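Long-range contacts in putative uncharacterized protein TTHB071 (Thermus thermophilus, PDB 3AYV), which is of unknown function but folds as a xylose isomerase-like TIM barrel that binds zinc, and may act in protection against oxidative stress: residues 110-115 and 146-151; 140-145 and 170-175; 166-171 and 189-194. All coordinates share one frame; numbering follows the deposited sequence.

Contact 1. Residues 110-115 and 146-151; sequences ERALPL and LRPVLE
Val149 meets Ala112 through a single methyl, CG2, and that methyl touches both the backbone and the side chain of its partner. Val149 CG2 lies 3.5 Å from Ala112 O and 4.0 Å from Ala112 CB, and the Ala112 and Val149 CA atoms, 5.4 Å apart, are the nearest CA pair of the two segments. The valine's first torsion decides which branch does this work: CG1 stands anti to the backbone N (chi1 -173°), while CG2, anti to the carbonyl carbon, is the branch that faces residues 110-115. The same methyl also receives Leu115, whose CD2 comes within 4.2 Å of Val149 CG2 as the two side chains cross obliquely. Helices 112-118 and 147-153, which follow strands 92-96 and 132-136 in the chain, thus pack side by side on the outside of the TIM barrel. Val149 also reaches inward to Leu135, packing helix 147-153 against strand 132-136. Toward the surface, Pro148 takes over. Pro148 CB sits 3.9 Å from Ala112 CB, and the methyl CD2 of Leu113 approaches Pro148 CB to 3.8 Å, the two side chains crossing at about a right angle. No hydrogen bond joins the two segments; the side chains meet through apolar atoms. Ala112 and Val149 are buried, whereas Leu113, which meets Pro148 at CB, is exposed.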
ATOM      1  N   GLU A 110       6.870 -19.911   6.272  1.00 11.83           N
ATOM      2  CA  GLU A 110       6.367 -21.036   5.481  1.00 13.57           C
ATOM      3  C   GLU A 110       5.356 -20.606   4.404  1.00 12.96           C
ATOM      4  O   GLU A 110       5.171 -21.298   3.426  1.00 12.73           O
ATOM      5  CB  GLU A 110       5.719 -22.086   6.385  1.00 14.93           C
ATOM      6  CG  GLU A 110       6.732 -22.850   7.238  1.00 21.64           C
ATOM      7  CD  GLU A 110       6.046 -23.788   8.234  1.00 32.38           C
ATOM      8  OE1 GLU A 110       5.656 -23.324   9.337  1.00 37.11           O
ATOM      9  OE2 GLU A 110       5.886 -24.991   7.908  1.00 36.45           O
ATOM     10  N   ARG A 111       4.709 -19.456   4.594  1.00 12.32           N
ATOM     11  CA  ARG A 111       3.789 -18.950   3.593  1.00 11.92           C
ATOM     12  C   ARG A 111       4.514 -18.322   2.413  1.00 11.03           C
ATOM     13  O   ARG A 111       3.861 -18.079   1.387  1.00 10.82           O
ATOM     14  CB  ARG A 111       2.887 -17.865   4.181  1.00 12.46           C
ATOM     15  CG  ARG A 111       1.748 -18.346   5.066  1.00 13.41           C
ATOM     16  CD  ARG A 111       1.019 -17.117   5.701  1.00 12.62           C
ATOM     17  NE  ARG A 111       0.573 -16.149   4.690  1.00 10.30           N
ATOM     18  CZ  ARG A 111      -0.671 -16.089   4.218  1.00 11.22           C
ATOM     19  NH1 ARG A 111      -1.597 -16.925   4.695  1.00 11.79           N
ATOM     20  NH2 ARG A 111      -1.013 -15.190   3.280  1.00 10.60           N
ATOM     21  N   ALA A 112       5.808 -18.012   2.550  1.00 10.47           N
ATOM     22  CA  ALA A 112       6.469 -17.124   1.542  1.00 11.13           C
ATOM     23  C   ALA A 112       6.470 -17.677   0.108  1.00 11.63           C
ATOM     24  O   ALA A 112       6.074 -16.982  -0.850  1.00 11.23           O
ATOM     25  CB  ALA A 112       7.889 -16.773   1.970  1.00 10.01           C
ATOM     26  N   LEU A 113       6.964 -18.896  -0.075  1.00 11.37           N
ATOM     27  CA  LEU A 113       7.028 -19.419  -1.444  1.00 12.26           C
ATOM     28  C   LEU A 113       5.644 -19.826  -1.984  1.00 11.88           C
ATOM     29  O   LEU A 113       5.362 -19.603  -3.173  1.00 12.27           O
ATOM     30  CB  LEU A 113       8.086 -20.536  -1.601  1.00 12.04           C
ATOM     31  CG  LEU A 113       9.522 -20.012  -1.872  1.00 13.69           C
ATOM     32  CD1 LEU A 113       9.616 -19.185  -3.173  1.00 15.02           C
ATOM     33  CD2 LEU A 113      10.111 -19.241  -0.690  1.00 15.79           C
ATOM     34  N   PRO A 114       4.761 -20.393  -1.119  1.00 11.49           N
ATOM     35  CA  PRO A 114       3.407 -20.623  -1.607  1.00 10.43           C
ATOM     36  C   PRO A 114       2.728 -19.323  -2.054  1.00  9.72           C
ATOM     37  O   PRO A 114       1.990 -19.320  -3.055  1.00 10.54           O
ATOM     38  CB  PRO A 114       2.701 -21.235  -0.378  1.00 10.66           C
ATOM     39  CG  PRO A 114       3.801 -22.074   0.229  1.00 11.17           C
ATOM     40  CD  PRO A 114       5.009 -21.150   0.127  1.00 11.83           C
ATOM     41  N   LEU A 115       2.973 -18.229  -1.337  1.00  9.79           N
ATOM     42  CA  LEU A 115       2.459 -16.918  -1.784  1.00  9.63           C
ATOM     43  C   LEU A 115       3.078 -16.474  -3.137  1.00  9.75           C
ATOM     44  O   LEU A 115       2.352 -16.058  -4.046  1.00  9.36           O
ATOM     45  CB  LEU A 115       2.650 -15.832  -0.722  1.00  9.71           C
ATOM     46  CG  LEU A 115       2.115 -14.440  -1.143  1.00  9.50           C
ATOM     47  CD1 LEU A 115       0.578 -14.518  -1.249  1.00 10.64           C
ATOM     48  CD2 LEU A 115       2.541 -13.406  -0.111  1.00 12.09           C
ATOM     49  N   LEU A 146       8.850 -11.687   4.015  1.00 11.91           N
ATOM     50  CA  LEU A 146       8.557 -11.026   2.736  1.00 12.46           C
ATOM     51  C   LEU A 146       9.733 -11.150   1.768  1.00 11.30           C
ATOM     52  O   LEU A 146       9.548 -11.193   0.551  1.00 11.26           O
ATOM     53  CB  LEU A 146       8.227  -9.535   2.950  1.00 11.39           C
ATOM     54  CG  LEU A 146       6.917  -9.347   3.739  1.00 13.58           C
ATOM     55  CD1 LEU A 146       6.636  -7.860   3.847  1.00 15.53           C
ATOM     56  CD2 LEU A 146       5.696 -10.151   3.135  1.00 12.98           C
ATOM     57  N   ARG A 147      10.940 -11.174   2.310  1.00 11.74           N
ATOM     58  CA  ARG A 147      12.134 -11.228   1.462  1.00 13.40           C
ATOM     59  C   ARG A 147      12.101 -12.357   0.387  1.00 12.49           C
ATOM     60  O   ARG A 147      12.407 -12.089  -0.776  1.00 12.99           O
ATOM     61  CB  ARG A 147      13.400 -11.311   2.340  1.00 13.58           C
ATOM     62  CG  ARG A 147      14.692 -11.063   1.560  1.00 18.58           C
ATOM     63  CD  ARG A 147      15.892 -11.030   2.488  1.00 20.87           C
ATOM     64  NE  ARG A 147      16.052  -9.725   3.134  1.00 23.65           N
ATOM     65  CZ  ARG A 147      16.650  -8.678   2.564  1.00 26.77           C
ATOM     66  NH1 ARG A 147      17.131  -8.769   1.326  1.00 27.60           N
ATOM     67  NH2 ARG A 147      16.760  -7.532   3.232  1.00 28.14           N
ATOM     68  N   PRO A 148      11.733 -13.603   0.761  1.00 11.95           N
ATOM     69  CA  PRO A 148      11.696 -14.655  -0.282  1.00 11.98           C
ATOM     70  C   PRO A 148      10.610 -14.449  -1.356  1.00 12.38           C
ATOM     71  O   PRO A 148      10.765 -14.908  -2.513  1.00 12.78           O
ATOM     72  CB  PRO A 148      11.384 -15.925   0.522  1.00 11.06           C
ATOM     73  CG  PRO A 148      11.788 -15.582   1.990  1.00 12.19           C
ATOM     74  CD  PRO A 148      11.341 -14.148   2.085  1.00 11.10           C
ATOM     75  N   VAL A 149       9.510 -13.798  -0.994  1.00 11.55           N
ATOM     76  CA  VAL A 149       8.467 -13.505  -1.991  1.00 12.39           C
ATOM     77  C   VAL A 149       9.051 -12.570  -3.042  1.00 12.69           C
ATOM     78  O   VAL A 149       8.891 -12.780  -4.260  1.00 13.03           O
ATOM     79  CB  VAL A 149       7.203 -12.851  -1.374  1.00 12.36           C
ATOM     80  CG1 VAL A 149       6.086 -12.721  -2.422  1.00 13.91           C
ATOM     81  CG2 VAL A 149       6.699 -13.661  -0.153  1.00 12.34           C
ATOM     82  N   LEU A 150       9.688 -11.499  -2.567  1.00 12.11           N
ATOM     83  CA  LEU A 150      10.364 -10.559  -3.465  1.00 12.32           C
ATOM     84  C   LEU A 150      11.450 -11.236  -4.295  1.00 13.28           C
ATOM     85  O   LEU A 150      11.535 -11.018  -5.517  1.00 14.07           O
ATOM     86  CB  LEU A 150      10.960  -9.399  -2.652  1.00 11.84           C
ATOM     87  CG  LEU A 150       9.934  -8.663  -1.779  1.00 12.09           C
ATOM     88  CD1 LEU A 150      10.613  -7.747  -0.794  1.00 11.87           C
ATOM     89  CD2 LEU A 150       8.993  -7.876  -2.695  1.00 12.45           C
ATOM     90  N   GLU A 151      12.279 -12.052  -3.659  1.00 13.98           N
ATOM     91  CA  GLU A 151      13.405 -12.678  -4.376  1.00 15.61           C
ATOM     92  C   GLU A 151      12.915 -13.648  -5.444  1.00 15.40           C
ATOM     93  O   GLU A 151      13.483 -13.715  -6.538  1.00 14.21           O
ATOM     94  CB  GLU A 151      14.252 -13.495  -3.427  1.00 16.28           C
ATOM     95  CG  GLU A 151      14.948 -12.807  -2.336  1.00 22.58           C
ATOM     96  CD  GLU A 151      15.728 -13.854  -1.549  1.00 28.76           C
ATOM     97  OE1 GLU A 151      15.193 -14.384  -0.531  1.00 33.87           O
ATOM     98  OE2 GLU A 151      16.828 -14.210  -2.014  1.00 30.48           O
TER

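Contact 2. Residues 140-145 and 170-175; sequences EPHPEA and SRTPDP
Pro141 O is gripped by two donors from the other loop. Thr172 OG1 gives its hydroxyl proton to Pro141 O at 2.8 Å, and Arg171 N adds a bent bond to Pro141 O at 3.0 Å (N-H...O 141°); both donors lie in the carbonyl plane, on lone pairs. Thr172 holds OG1 beside its own backbone N (chi1 -47°), which points the hydroxyl at the carbonyl and sets Thr172 OG1 3.3 Å from His142 CD2. Beside this polar pair the aliphatic parts close up, with Pro141 CB 3.5 Å from Arg171 CG, where the arginine chain is bent at chi2. The donating loop is braced from within: Ser170 OG accepts from Thr172 N at 2.8 Å, an ST turn, and donates in turn to Ala166 O of helix 163-169. On the other side, His142 ND1 accepts from Glu144 N at 2.9 Å, which restrains the imidazole next to the threonine. These loops follow strand 132-136 and helix 163-169 of the TIM barrel. The two loops are joined mainly through one backbone oxygen, Pro141 O, satisfied by two donors that the serine turn probably helps to set, with the aliphatic contact beside it.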
ATOM      1  N   GLU A 140       2.934  -9.358   9.087  1.00 11.49           N
ATOM      2  CA  GLU A 140       4.106 -10.244   9.141  1.00 11.68           C
ATOM      3  C   GLU A 140       4.924  -9.865  10.370  1.00 11.92           C
ATOM      4  O   GLU A 140       5.110  -8.679  10.643  1.00 11.18           O
ATOM      5  CB  GLU A 140       4.994 -10.156   7.877  1.00 11.62           C
ATOM      6  CG  GLU A 140       4.293 -10.584   6.567  1.00 11.46           C
ATOM      7  CD  GLU A 140       3.402  -9.493   5.990  1.00 13.16           C
ATOM      8  OE1 GLU A 140       3.345  -8.370   6.534  1.00 10.72           O
ATOM      9  OE2 GLU A 140       2.724  -9.769   4.977  1.00 16.19           O
ATOM     10  N   PRO A 141       5.366 -10.868  11.133  1.00 12.33           N
ATOM     11  CA  PRO A 141       6.127 -10.482  12.333  1.00 12.64           C
ATOM     12  C   PRO A 141       7.517  -9.879  12.046  1.00 12.94           C
ATOM     13  O   PRO A 141       8.003  -9.092  12.863  1.00 13.40           O
ATOM     14  CB  PRO A 141       6.186 -11.775  13.168  1.00 13.82           C
ATOM     15  CG  PRO A 141       5.798 -12.904  12.246  1.00 12.80           C
ATOM     16  CD  PRO A 141       4.928 -12.280  11.146  1.00 11.11           C
ATOM     17  N   HIS A 142       8.115 -10.196  10.890  1.00 12.74           N
ATOM     18  CA  HIS A 142       9.488  -9.806  10.564  1.00 13.88           C
ATOM     19  C   HIS A 142       9.630  -9.800   9.037  1.00 13.35           C
ATOM     20  O   HIS A 142       8.982 -10.605   8.347  1.00 13.84           O
ATOM     21  CB  HIS A 142      10.489 -10.817  11.198  1.00 15.17           C
ATOM     22  CG  HIS A 142      11.932 -10.433  11.052  1.00 16.15           C
ATOM     23  ND1 HIS A 142      12.649 -10.613   9.882  1.00 15.82           N
ATOM     24  CD2 HIS A 142      12.799  -9.882  11.941  1.00 18.84           C
ATOM     25  CE1 HIS A 142      13.882 -10.163  10.046  1.00 16.72           C
ATOM     26  NE2 HIS A 142      14.002  -9.723  11.291  1.00 19.07           N
ATOM     27  N   PRO A 143      10.455  -8.879   8.497  1.00 13.22           N
ATOM     28  CA  PRO A 143      10.611  -8.706   7.051  1.00 13.04           C
ATOM     29  C   PRO A 143      11.171  -9.948   6.350  1.00 13.80           C
ATOM     30  O   PRO A 143      11.010 -10.091   5.127  1.00 12.76           O
ATOM     31  CB  PRO A 143      11.570  -7.505   6.922  1.00 13.46           C
ATOM     32  CG  PRO A 143      12.219  -7.374   8.274  1.00 14.16           C
ATOM     33  CD  PRO A 143      11.183  -7.842   9.252  1.00 13.33           C
ATOM     34  N   GLU A 144      11.798 -10.852   7.112  1.00 14.77           N
ATOM     35  CA  GLU A 144      12.304 -12.116   6.535  1.00 15.40           C
ATOM     36  C   GLU A 144      11.217 -12.951   5.850  1.00 15.83           C
ATOM     37  O   GLU A 144      11.544 -13.754   4.982  1.00 16.63           O
ATOM     38  CB  GLU A 144      13.013 -12.965   7.592  1.00 16.48           C
ATOM     39  CG  GLU A 144      12.002 -13.587   8.543  1.00 17.31           C
ATOM     40  CD  GLU A 144      12.600 -14.334   9.704  1.00 23.93           C
ATOM     41  OE1 GLU A 144      13.849 -14.448   9.774  1.00 23.12           O
ATOM     42  OE2 GLU A 144      11.801 -14.812  10.557  1.00 23.99           O
ATOM     43  N   ALA A 145       9.940 -12.791   6.235  1.00 14.19           N
ATOM     44  CA  ALA A 145       8.891 -13.557   5.581  1.00 14.42           C
ATOM     45  C   ALA A 145       8.482 -12.949   4.235  1.00 14.07           C
ATOM     46  O   ALA A 145       7.844 -13.617   3.421  1.00 14.35           O
ATOM     47  CB  ALA A 145       7.684 -13.694   6.478  1.00 14.20           C
ATOM     48  N   SER A 170       3.541  -6.123  14.065  1.00 14.55           N
ATOM     49  CA  SER A 170       4.667  -7.057  13.865  1.00 15.22           C
ATOM     50  C   SER A 170       5.433  -7.243  15.185  1.00 15.86           C
ATOM     51  O   SER A 170       5.098  -6.596  16.187  1.00 15.88           O
ATOM     52  CB  SER A 170       5.613  -6.542  12.755  1.00 14.38           C
ATOM     53  OG  SER A 170       6.656  -5.715  13.283  1.00 14.90           O
ATOM     54  N   ARG A 171       6.450  -8.103  15.178  1.00 15.82           N
ATOM     55  CA  ARG A 171       7.379  -8.238  16.313  1.00 17.08           C
ATOM     56  C   ARG A 171       8.690  -7.509  16.044  1.00 16.60           C
ATOM     57  O   ARG A 171       9.684  -7.695  16.766  1.00 17.00           O
ATOM     58  CB  ARG A 171       7.686  -9.728  16.588  1.00 18.71           C
ATOM     59  CG  ARG A 171       6.487 -10.632  16.451  1.00 21.86           C
ATOM     60  CD  ARG A 171       5.580 -10.582  17.673  1.00 27.23           C
ATOM     61  NE  ARG A 171       4.272 -11.168  17.350  1.00 30.41           N
ATOM     62  CZ  ARG A 171       3.133 -10.889  17.979  1.00 31.73           C
ATOM     63  NH1 ARG A 171       3.117 -10.022  19.005  1.00 31.72           N
ATOM     64  NH2 ARG A 171       2.004 -11.456  17.564  1.00 29.06           N
ATOM     65  N   THR A 172       8.697  -6.663  15.013  1.00 15.24           N
ATOM     66  CA  THR A 172       9.876  -5.939  14.594  1.00 15.17           C
ATOM     67  C   THR A 172       9.504  -4.441  14.464  1.00 15.58           C
ATOM     68  O   THR A 172       9.326  -3.917  13.366  1.00 14.50           O
ATOM     69  CB  THR A 172      10.438  -6.514  13.266  1.00 14.98           C
ATOM     70  OG1 THR A 172      10.495  -7.950  13.342  1.00 14.72           O
ATOM     71  CG2 THR A 172      11.848  -5.976  12.972  1.00 14.39           C
ATOM     72  N   PRO A 173       9.379  -3.747  15.609  1.00 16.66           N
ATOM     73  CA  PRO A 173       8.815  -2.400  15.520  1.00 16.85           C
ATOM     74  C   PRO A 173       9.767  -1.390  14.906  1.00 17.15           C
ATOM     75  O   PRO A 173       9.313  -0.370  14.392  1.00 17.12           O
ATOM     76  CB  PRO A 173       8.511  -2.042  16.989  1.00 16.64           C
ATOM     77  CG  PRO A 173       9.481  -2.901  17.794  1.00 17.51           C
ATOM     78  CD  PRO A 173       9.463  -4.212  17.013  1.00 17.29           C
ATOM     79  N   ASP A 174      11.066  -1.657  14.970  1.00 18.01           N
ATOM     80  CA  ASP A 174      12.051  -0.745  14.390  1.00 19.74           C
ATOM     81  C   ASP A 174      11.951  -0.765  12.864  1.00 18.98           C
ATOM     82  O   ASP A 174      11.822  -1.838  12.267  1.00 19.33           O
ATOM     83  CB  ASP A 174      13.469  -1.137  14.801  1.00 20.56           C
ATOM     84  CG  ASP A 174      13.709  -1.034  16.312  1.00 25.99           C
ATOM     85  OD1 ASP A 174      12.926  -0.363  17.022  1.00 31.26           O
ATOM     86  OD2 ASP A 174      14.707  -1.624  16.785  1.00 32.95           O
ATOM     87  N   PRO A 175      12.042   0.416  12.226  1.00 19.13           N
ATOM     88  CA  PRO A 175      11.909   0.492  10.775  1.00 18.62           C
ATOM     89  C   PRO A 175      13.089  -0.124  10.027  1.00 18.17           C
ATOM     90  O   PRO A 175      12.906  -0.575   8.898  1.00 17.48           O
ATOM     91  CB  PRO A 175      11.848   1.999  10.486  1.00 19.27           C
ATOM     92  CG  PRO A 175      11.638   2.660  11.784  1.00 20.35           C
ATOM     93  CD  PRO A 175      12.181   1.748  12.843  1.00 19.37           C
TER

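Contact 3. Residues 166-171 and 189-194; sequences ARVFSR and NDTDGV
Val168 carries CG1 anti to its carbonyl carbon (chi1 -50°), and Thr191 carries OG1 anti to its backbone N (chi1 168°); with these torsions the two side chains reach toward each other tip to tip, Val168 CG1 and Thr191 OG1 lying 3.4 Å apart. The hydroxyl is already engaged: Thr191 OG1 accepts from Gly193 N at 2.9 Å in an ST turn and is also hydrogen-bonded to Tyr195 O, so the valine methyl packs against an oxygen held in place by its own loop. Val168 CG1 also touches Gly193 C, while Val168 CB rests 3.9 Å from Val194 O. An Asx turn overlaps the ST turn: Asp192 OD1, met from above the carboxylate plane, accepts from Val194 N. Gly193, which lies in both turns, has a positive phi (89°), where a side chain would be jammed against the preceding carbonyl oxygen. Arg167 approaches the glycine with the aliphatic part of its chain, Arg167 CG standing 4.1 Å from Gly193 CA. A water at the edge of the guanidinium then bridges the segments, accepting from Arg167 NE and donating to Gly193 O, 2.8 Å from each. No direct hydrogen bond crosses between the segments. The contact sets helix 163-169 against the loop after strand 185-188, beside a zinc site: His165, just before 166-171, shares a zinc ion with Asp196 and His198, and the Val168 side chain is about 7 Å from a bound zinc. Loops at the C-terminal ends of the strands carry the metal site, as is usual in TIM barrels.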
ATOM      1  N   ALA A 166       4.267  -2.099  10.929  1.00 11.69           N
ATOM      2  CA  ALA A 166       5.375  -2.776  11.615  1.00 12.85           C
ATOM      3  C   ALA A 166       5.329  -2.532  13.136  1.00 13.60           C
ATOM      4  O   ALA A 166       5.531  -3.445  13.944  1.00 14.55           O
ATOM      5  CB  ALA A 166       6.721  -2.327  11.031  1.00 12.28           C
ATOM      6  N   ARG A 167       5.017  -1.302  13.507  1.00 14.04           N
ATOM      7  CA  ARG A 167       5.035  -0.909  14.919  1.00 13.93           C
ATOM      8  C   ARG A 167       3.905  -1.555  15.691  1.00 13.86           C
ATOM      9  O   ARG A 167       4.126  -2.034  16.805  1.00 13.98           O
ATOM     10  CB  ARG A 167       4.930   0.612  15.030  1.00 14.58           C
ATOM     11  CG  ARG A 167       4.927   1.163  16.482  1.00 15.68           C
ATOM     12  CD  ARG A 167       6.171   0.801  17.291  1.00 18.00           C
ATOM     13  NE  ARG A 167       6.118   1.439  18.620  1.00 20.91           N
ATOM     14  CZ  ARG A 167       6.877   2.470  18.993  1.00 23.66           C
ATOM     15  NH1 ARG A 167       7.767   2.984  18.151  1.00 23.20           N
ATOM     16  NH2 ARG A 167       6.750   2.985  20.221  1.00 22.15           N
ATOM     17  N   VAL A 168       2.696  -1.570  15.124  1.00 13.57           N
ATOM     18  CA  VAL A 168       1.559  -2.066  15.894  1.00 14.47           C
ATOM     19  C   VAL A 168       1.210  -3.540  15.656  1.00 15.54           C
ATOM     20  O   VAL A 168       0.633  -4.177  16.538  1.00 15.42           O
ATOM     21  CB  VAL A 168       0.306  -1.172  15.790  1.00 15.75           C
ATOM     22  CG1 VAL A 168       0.675   0.322  16.076  1.00 16.07           C
ATOM     23  CG2 VAL A 168      -0.372  -1.297  14.449  1.00 16.43           C
ATOM     24  N   PHE A 169       1.579  -4.098  14.503  1.00 14.53           N
ATOM     25  CA  PHE A 169       1.155  -5.478  14.194  1.00 14.82           C
ATOM     26  C   PHE A 169       2.285  -6.543  14.208  1.00 15.58           C
ATOM     27  O   PHE A 169       1.996  -7.739  14.355  1.00 17.23           O
ATOM     28  CB  PHE A 169       0.417  -5.540  12.853  1.00 13.90           C
ATOM     29  CG  PHE A 169      -0.839  -4.712  12.788  1.00 13.62           C
ATOM     30  CD1 PHE A 169      -1.782  -4.746  13.824  1.00 13.12           C
ATOM     31  CD2 PHE A 169      -1.076  -3.892  11.692  1.00 14.58           C
ATOM     32  CE1 PHE A 169      -2.957  -3.995  13.758  1.00 15.72           C
ATOM     33  CE2 PHE A 169      -2.270  -3.129  11.608  1.00 17.43           C
ATOM     34  CZ  PHE A 169      -3.201  -3.187  12.651  1.00 16.87           C
ATOM     35  N   SER A 170       3.541  -6.123  14.065  1.00 14.55           N
ATOM     36  CA  SER A 170       4.667  -7.057  13.865  1.00 15.22           C
ATOM     37  C   SER A 170       5.433  -7.243  15.185  1.00 15.86           C
ATOM     38  O   SER A 170       5.098  -6.596  16.187  1.00 15.88           O
ATOM     39  CB  SER A 170       5.613  -6.542  12.755  1.00 14.38           C
ATOM     40  OG  SER A 170       6.656  -5.715  13.283  1.00 14.90           O
ATOM     41  N   ARG A 171       6.450  -8.103  15.178  1.00 15.82           N
ATOM     42  CA  ARG A 171       7.379  -8.238  16.313  1.00 17.08           C
ATOM     43  C   ARG A 171       8.690  -7.509  16.044  1.00 16.60           C
ATOM     44  O   ARG A 171       9.684  -7.695  16.766  1.00 17.00           O
ATOM     45  CB  ARG A 171       7.686  -9.728  16.588  1.00 18.71           C
ATOM     46  CG  ARG A 171       6.487 -10.632  16.451  1.00 21.86           C
ATOM     47  CD  ARG A 171       5.580 -10.582  17.673  1.00 27.23           C
ATOM     48  NE  ARG A 171       4.272 -11.168  17.350  1.00 30.41           N
ATOM     49  CZ  ARG A 171       3.133 -10.889  17.979  1.00 31.73           C
ATOM     50  NH1 ARG A 171       3.117 -10.022  19.005  1.00 31.72           N
ATOM     51  NH2 ARG A 171       2.004 -11.456  17.564  1.00 29.06           N
ATOM     52  N   ASN A 189       2.154   7.661   7.909  1.00 13.52           N
ATOM     53  CA  ASN A 189       1.247   8.211   8.912  1.00 13.56           C
ATOM     54  C   ASN A 189       1.914   8.023  10.262  1.00 14.35           C
ATOM     55  O   ASN A 189       3.063   7.579  10.296  1.00 13.79           O
ATOM     56  CB  ASN A 189      -0.158   7.568   8.833  1.00 13.79           C
ATOM     57  CG  ASN A 189      -0.137   6.053   8.992  1.00 12.30           C
ATOM     58  OD1 ASN A 189       0.653   5.504   9.764  1.00 12.56           O
ATOM     59  ND2 ASN A 189      -1.013   5.369   8.249  1.00 11.54           N
ATOM     60  N   ASP A 190       1.222   8.373  11.355  1.00 13.88           N
ATOM     61  CA  ASP A 190       1.747   8.105  12.679  1.00 14.30           C
ATOM     62  C   ASP A 190       0.724   7.369  13.555  1.00 14.72           C
ATOM     63  O   ASP A 190      -0.466   7.304  13.237  1.00 14.32           O
ATOM     64  CB  ASP A 190       2.255   9.389  13.359  1.00 14.98           C
ATOM     65  CG  ASP A 190       3.529   9.159  14.162  1.00 15.82           C
ATOM     66  OD1 ASP A 190       3.833   7.995  14.512  1.00 15.53           O
ATOM     67  OD2 ASP A 190       4.210  10.152  14.520  1.00 18.63           O
ATOM     68  N   THR A 191       1.228   6.813  14.640  1.00 15.15           N
ATOM     69  CA  THR A 191       0.457   5.958  15.520  1.00 16.02           C
ATOM     70  C   THR A 191       0.921   6.233  16.949  1.00 16.51           C
ATOM     71  O   THR A 191       2.051   6.684  17.170  1.00 16.60           O
ATOM     72  CB  THR A 191       0.680   4.463  15.183  1.00 15.03           C
ATOM     73  OG1 THR A 191       0.136   3.658  16.243  1.00 17.10           O
ATOM     74  CG2 THR A 191       2.181   4.132  15.018  1.00 15.35           C
ATOM     75  N   ASP A 192       0.047   5.956  17.910  1.00 17.03           N
ATOM     76  CA  ASP A 192       0.429   5.974  19.321  1.00 18.13           C
ATOM     77  C   ASP A 192       1.206   4.739  19.777  1.00 18.70           C
ATOM     78  O   ASP A 192       1.582   4.627  20.954  1.00 19.29           O
ATOM     79  CB  ASP A 192      -0.819   6.190  20.193  1.00 18.40           C
ATOM     80  CG  ASP A 192      -1.907   5.122  19.983  1.00 19.89           C
ATOM     81  OD1 ASP A 192      -1.718   4.136  19.237  1.00 16.97           O
ATOM     82  OD2 ASP A 192      -2.983   5.277  20.599  1.00 21.18           O
ATOM     83  N   GLY A 193       1.452   3.807  18.851  1.00 16.98           N
ATOM     84  CA  GLY A 193       2.127   2.583  19.166  1.00 17.73           C
ATOM     85  C   GLY A 193       1.211   1.465  19.603  1.00 17.82           C
ATOM     86  O   GLY A 193       1.697   0.384  19.942  1.00 19.06           O
ATOM     87  N   VAL A 194      -0.098   1.731  19.624  1.00 16.66           N
ATOM     88  CA  VAL A 194      -1.088   0.738  20.060  1.00 16.80           C
ATOM     89  C   VAL A 194      -2.059   0.380  18.937  1.00 16.25           C
ATOM     90  O   VAL A 194      -2.259  -0.804  18.641  1.00 16.51           O
ATOM     91  CB  VAL A 194      -1.888   1.216  21.312  1.00 16.74           C
ATOM     92  CG1 VAL A 194      -2.890   0.116  21.759  1.00 17.62           C
ATOM     93  CG2 VAL A 194      -0.925   1.550  22.461  1.00 18.20           C
TER
HETATM   94  O   HOH W   1       4.413  -0.390  19.765  1.00 29.70           O

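The three contacts form a chain of neighbours round one side of the barrel. Contacts 1 and 2, with centres 14 Å apart, touch directly: Ala112 CB lies 3.5 Å from Ala145 O, and Leu146 CD2 packs against Glu140 OE2 at the same separation. Contacts 2 and 3 share Ser170 and Arg171 and have centres 11 Å apart; Pro173 CB meets Arg167 CD at 3.7 Å. Contacts 1 and 3 do not touch, their nearest atoms being about 9 Å apart, so contact 2 stands between them. Proximity to zinc increases along the series: a bound zinc is about 14 Å from the Leu115 side chain, about 10 Å from that of Glu140 and about 7 Å from that of Val168.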